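Protein CPn_0803/CP_1068/CPj0803/CpB0832 (Chlamydophila pneumoniae, PDB 3Q9D) is of unknown function but probably belongs to the type III secretion machinery of chlamydiae, possibly at the needle tip. Local coordinates at residues Leu44-Gly56 with Gln103-Leu116. Numbering follows the deposited sequence. Where two conformers were deposited one is given.
Sequences LELEDNVFLLLEG and QELAPQQKQAAHSL
L46, in the loop just before helix 48-61, and D48 at the start of that helix share the amide of Q109, and the contact that follows is a worked example of how two nearly parallel helices of the helical N-terminal part of the chain pack by a knob into a hole. The axes of helices 48-56 and 107-116 run 15° from parallel, 10.4 Å apart at closest approach. L46 offers its carbonyl, which Q109 NE2 meets from above the carbonyl plane, with NE2 to L46 O at 3.2 Å. The same nitrogen gives a second bond, to D48 OD1 at 3.0 Å, reaching the carboxylate on its anti side. Gripped twice, the amide is fixed in rotation and ties the loop and the first turn of helix 48-61 to helix 107-133. The side chains of Q109 and F51 cross at about a right angle, ring and amide planes 50° apart, with F51 CE2 3.5 Å from Q109 CD. F51 is the knob: with CG beside the backbone N (chi1 -73°), its ring enters the hole formed by Q109, A112, A113 and L116. L116 CD1 meets the ring at its edge, near the plane, and also touches L54, whose side chain continues onto V77 and C81 of helix 70-82 and F92 of helix 86-98. At E55 the aliphatic part lies against L116, E55 CB to L116 CD2 3.7 Å, while a water bridges the charged end to S115 of helix 107-133, donating to E55 OE2 and accepting from S115 OG, each at 2.7 Å.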
# COMPACT_ATOMS: atom_id res chain seq x y z
N LEU A 44 37.59 -22.24 -18.35
CA LEU A 44 36.97 -20.93 -18.18
C LEU A 44 38.02 -19.85 -17.91
O LEU A 44 38.90 -20.03 -17.07
CB LEU A 44 35.95 -20.96 -17.05
CG LEU A 44 34.69 -20.10 -17.24
CD1 LEU A 44 34.25 -20.12 -18.70
CD2 LEU A 44 33.57 -20.57 -16.33
N GLU A 45 37.92 -18.74 -18.64
CA GLU A 45 38.86 -17.64 -18.48
C GLU A 45 38.18 -16.34 -18.07
O GLU A 45 37.71 -15.60 -18.93
CB GLU A 45 39.67 -17.43 -19.76
N LEU A 46 38.15 -16.07 -16.77
CA LEU A 46 37.51 -14.87 -16.25
C LEU A 46 38.53 -13.85 -15.72
O LEU A 46 39.49 -14.22 -15.05
CB LEU A 46 36.57 -15.25 -15.11
CG LEU A 46 35.46 -16.24 -15.41
CD1 LEU A 46 35.00 -16.88 -14.12
CD2 LEU A 46 34.30 -15.54 -16.11
N GLU A 47 38.31 -12.58 -16.01
CA GLU A 47 39.13 -11.51 -15.44
C GLU A 47 38.58 -11.13 -14.06
O GLU A 47 37.37 -11.24 -13.84
CB GLU A 47 39.14 -10.30 -16.37
CG GLU A 47 37.75 -9.83 -16.84
CD GLU A 47 37.22 -10.58 -18.08
OE1 GLU A 47 37.17 -11.84 -18.07
OE2 GLU A 47 36.85 -9.90 -19.06
N ASP A 48 39.44 -10.68 -13.14
CA ASP A 48 39.01 -10.26 -11.79
C ASP A 48 37.92 -9.23 -11.91
O ASP A 48 37.06 -9.09 -11.02
CB ASP A 48 40.17 -9.64 -10.99
CG ASP A 48 41.15 -10.68 -10.46
OD1 ASP A 48 40.82 -11.89 -10.48
OD2 ASP A 48 42.26 -10.28 -10.01
N ASN A 49 37.96 -8.48 -13.00
CA ASN A 49 37.01 -7.41 -13.17
C ASN A 49 35.57 -7.92 -13.17
O ASN A 49 34.66 -7.20 -12.75
CB ASN A 49 37.32 -6.61 -14.43
CG ASN A 49 36.96 -5.15 -14.30
OD1 ASN A 49 37.04 -4.58 -13.20
ND2 ASN A 49 36.56 -4.53 -15.40
N VAL A 50 35.36 -9.16 -13.62
CA VAL A 50 34.02 -9.73 -13.73
C VAL A 50 33.38 -9.93 -12.36
O VAL A 50 32.21 -9.66 -12.16
CB VAL A 50 34.02 -11.07 -14.51
CG1 VAL A 50 32.61 -11.64 -14.60
CG2 VAL A 50 34.60 -10.87 -15.90
N PHE A 51 34.17 -10.43 -11.41
CA PHE A 51 33.67 -10.63 -10.07
C PHE A 51 33.31 -9.29 -9.46
O PHE A 51 32.34 -9.19 -8.71
CB PHE A 51 34.70 -11.34 -9.19
CG PHE A 51 34.85 -12.81 -9.51
CD1 PHE A 51 34.12 -13.76 -8.81
CD2 PHE A 51 35.71 -13.23 -10.52
CE1 PHE A 51 34.25 -15.11 -9.11
CE2 PHE A 51 35.84 -14.58 -10.82
CZ PHE A 51 35.11 -15.51 -10.11
N LEU A 52 34.15 -8.29 -9.69
CA LEU A 52 33.90 -6.96 -9.15
C LEU A 52 32.64 -6.31 -9.73
O LEU A 52 31.83 -5.74 -8.99
CB LEU A 52 35.10 -6.05 -9.39
CG LEU A 52 35.10 -4.72 -8.63
CD1 LEU A 52 34.95 -4.95 -7.14
CD2 LEU A 52 36.37 -3.93 -8.93
N LEU A 53 32.49 -6.38 -11.04
CA LEU A 53 31.32 -5.84 -11.71
C LEU A 53 30.05 -6.57 -11.28
O LEU A 53 29.01 -5.96 -11.06
CB LEU A 53 31.48 -5.92 -13.23
CG LEU A 53 31.92 -4.65 -13.95
CD1 LEU A 53 33.30 -4.83 -14.55
CD2 LEU A 53 30.91 -4.27 -15.02
N LEU A 54 30.15 -7.89 -11.16
CA LEU A 54 29.02 -8.71 -10.76
C LEU A 54 28.58 -8.36 -9.35
O LEU A 54 27.39 -8.26 -9.06
CB LEU A 54 29.38 -10.19 -10.84
CG LEU A 54 28.28 -11.19 -10.49
CD1 LEU A 54 27.06 -10.97 -11.37
CD2 LEU A 54 28.79 -12.61 -10.62
N GLU A 55 29.55 -8.16 -8.46
CA GLU A 55 29.23 -7.80 -7.08
C GLU A 55 28.49 -6.47 -7.00
O GLU A 55 27.49 -6.36 -6.28
CB GLU A 55 30.50 -7.71 -6.23
CG GLU A 55 30.22 -7.38 -4.77
CD GLU A 55 31.50 -7.20 -3.95
OE1 GLU A 55 32.25 -6.24 -4.22
OE2 GLU A 55 31.74 -8.02 -3.04
N GLY A 56 28.98 -5.46 -7.71
CA GLY A 56 28.32 -4.15 -7.72
C GLY A 56 26.88 -4.25 -8.23
O GLY A 56 25.97 -3.67 -7.66
N GLN A 103 34.43 -25.10 -11.02
CA GLN A 103 35.83 -25.24 -11.43
C GLN A 103 36.74 -24.58 -10.41
O GLN A 103 36.31 -23.71 -9.63
CB GLN A 103 36.06 -24.64 -12.81
CG GLN A 103 35.51 -23.24 -12.95
CD GLN A 103 36.11 -22.50 -14.14
OE1 GLN A 103 36.85 -23.07 -14.94
NE2 GLN A 103 35.79 -21.21 -14.25
N GLU A 104 38.00 -25.02 -10.40
CA GLU A 104 39.00 -24.42 -9.52
C GLU A 104 39.23 -22.94 -9.89
O GLU A 104 39.34 -22.59 -11.07
CB GLU A 104 40.32 -25.20 -9.60
CG GLU A 104 41.45 -24.70 -8.69
CD GLU A 104 41.34 -25.19 -7.24
OE1 GLU A 104 40.44 -26.02 -6.94
OE2 GLU A 104 42.17 -24.76 -6.40
N LEU A 105 39.28 -22.08 -8.89
CA LEU A 105 39.55 -20.67 -9.12
C LEU A 105 40.87 -20.35 -8.45
O LEU A 105 41.22 -21.00 -7.47
CB LEU A 105 38.44 -19.80 -8.50
CG LEU A 105 37.03 -19.92 -9.12
CD1 LEU A 105 35.95 -19.30 -8.21
CD2 LEU A 105 37.00 -19.29 -10.52
N ALA A 106 41.58 -19.35 -8.96
CA ALA A 106 42.80 -18.89 -8.30
C ALA A 106 42.40 -18.32 -6.94
O ALA A 106 41.28 -17.89 -6.77
CB ALA A 106 43.48 -17.81 -9.14
N PRO A 107 43.32 -18.32 -5.98
CA PRO A 107 42.94 -17.94 -4.61
C PRO A 107 42.16 -16.62 -4.46
O PRO A 107 41.16 -16.58 -3.73
CB PRO A 107 44.28 -17.89 -3.88
CG PRO A 107 45.11 -18.95 -4.61
CD PRO A 107 44.72 -18.81 -6.05
N GLN A 108 42.57 -15.54 -5.13
CA GLN A 108 41.84 -14.28 -4.99
C GLN A 108 40.42 -14.35 -5.54
O GLN A 108 39.49 -13.76 -4.98
CB GLN A 108 42.60 -13.11 -5.60
CG GLN A 108 43.86 -12.78 -4.82
CD GLN A 108 44.56 -11.53 -5.32
OE1 GLN A 108 44.04 -10.81 -6.18
NE2 GLN A 108 45.75 -11.26 -4.78
N GLN A 109 40.24 -15.09 -6.63
CA GLN A 109 38.91 -15.26 -7.19
C GLN A 109 38.09 -16.23 -6.35
O GLN A 109 36.89 -16.05 -6.18
CB GLN A 109 39.00 -15.74 -8.64
CG GLN A 109 39.51 -14.66 -9.59
CD GLN A 109 39.27 -15.00 -11.05
OE1 GLN A 109 39.04 -16.16 -11.40
NE2 GLN A 109 39.29 -13.99 -11.91
N LYS A 110 38.74 -17.26 -5.81
CA LYS A 110 38.01 -18.17 -4.95
C LYS A 110 37.47 -17.41 -3.74
O LYS A 110 36.30 -17.58 -3.37
CB LYS A 110 38.86 -19.36 -4.52
CG LYS A 110 38.08 -20.44 -3.81
CD LYS A 110 39.01 -21.60 -3.38
CE LYS A 110 39.57 -22.37 -4.58
NZ LYS A 110 40.46 -23.52 -4.16
N GLN A 111 38.31 -16.58 -3.13
CA GLN A 111 37.85 -15.74 -2.02
C GLN A 111 36.66 -14.84 -2.39
O GLN A 111 35.72 -14.65 -1.60
CB GLN A 111 38.99 -14.87 -1.47
CG GLN A 111 40.05 -15.63 -0.69
CD GLN A 111 41.04 -14.69 -0.03
OE1 GLN A 111 41.15 -13.52 -0.41
NE2 GLN A 111 41.77 -15.19 0.96
N ALA A 112 36.71 -14.26 -3.58
CA ALA A 112 35.62 -13.38 -4.01
C ALA A 112 34.34 -14.20 -4.22
O ALA A 112 33.26 -13.75 -3.86
CB ALA A 112 35.99 -12.61 -5.28
N ALA A 113 34.47 -15.40 -4.79
CA ALA A 113 33.31 -16.26 -4.99
C ALA A 113 32.68 -16.60 -3.64
O ALA A 113 31.46 -16.54 -3.48
CB ALA A 113 33.68 -17.57 -5.76
N HIS A 114 33.52 -16.95 -2.65
CA HIS A 114 32.98 -17.25 -1.32
C HIS A 114 32.26 -16.05 -0.72
O HIS A 114 31.24 -16.20 -0.07
CB HIS A 114 34.07 -17.77 -0.37
CG HIS A 114 34.53 -19.15 -0.73
ND1 HIS A 114 33.71 -20.08 -1.31
CD2 HIS A 114 35.74 -19.74 -0.60
CE1 HIS A 114 34.38 -21.20 -1.52
NE2 HIS A 114 35.61 -21.02 -1.10
N SER A 115 32.78 -14.85 -0.97
CA SER A 115 32.16 -13.64 -0.44
C SER A 115 30.79 -13.42 -1.11
O SER A 115 29.81 -13.06 -0.44
CB SER A 115 33.07 -12.43 -0.68
OG SER A 115 32.46 -11.24 -0.23
N LEU A 116 30.73 -13.64 -2.42
CA LEU A 116 29.48 -13.47 -3.17
C LEU A 116 28.45 -14.49 -2.72
O LEU A 116 27.25 -14.19 -2.60
CB LEU A 116 29.71 -13.64 -4.67
CG LEU A 116 30.47 -12.50 -5.38
CD1 LEU A 116 30.68 -12.89 -6.86
CD2 LEU A 116 29.74 -11.14 -5.24
O HOH W 1 30.57 -10.13 -1.83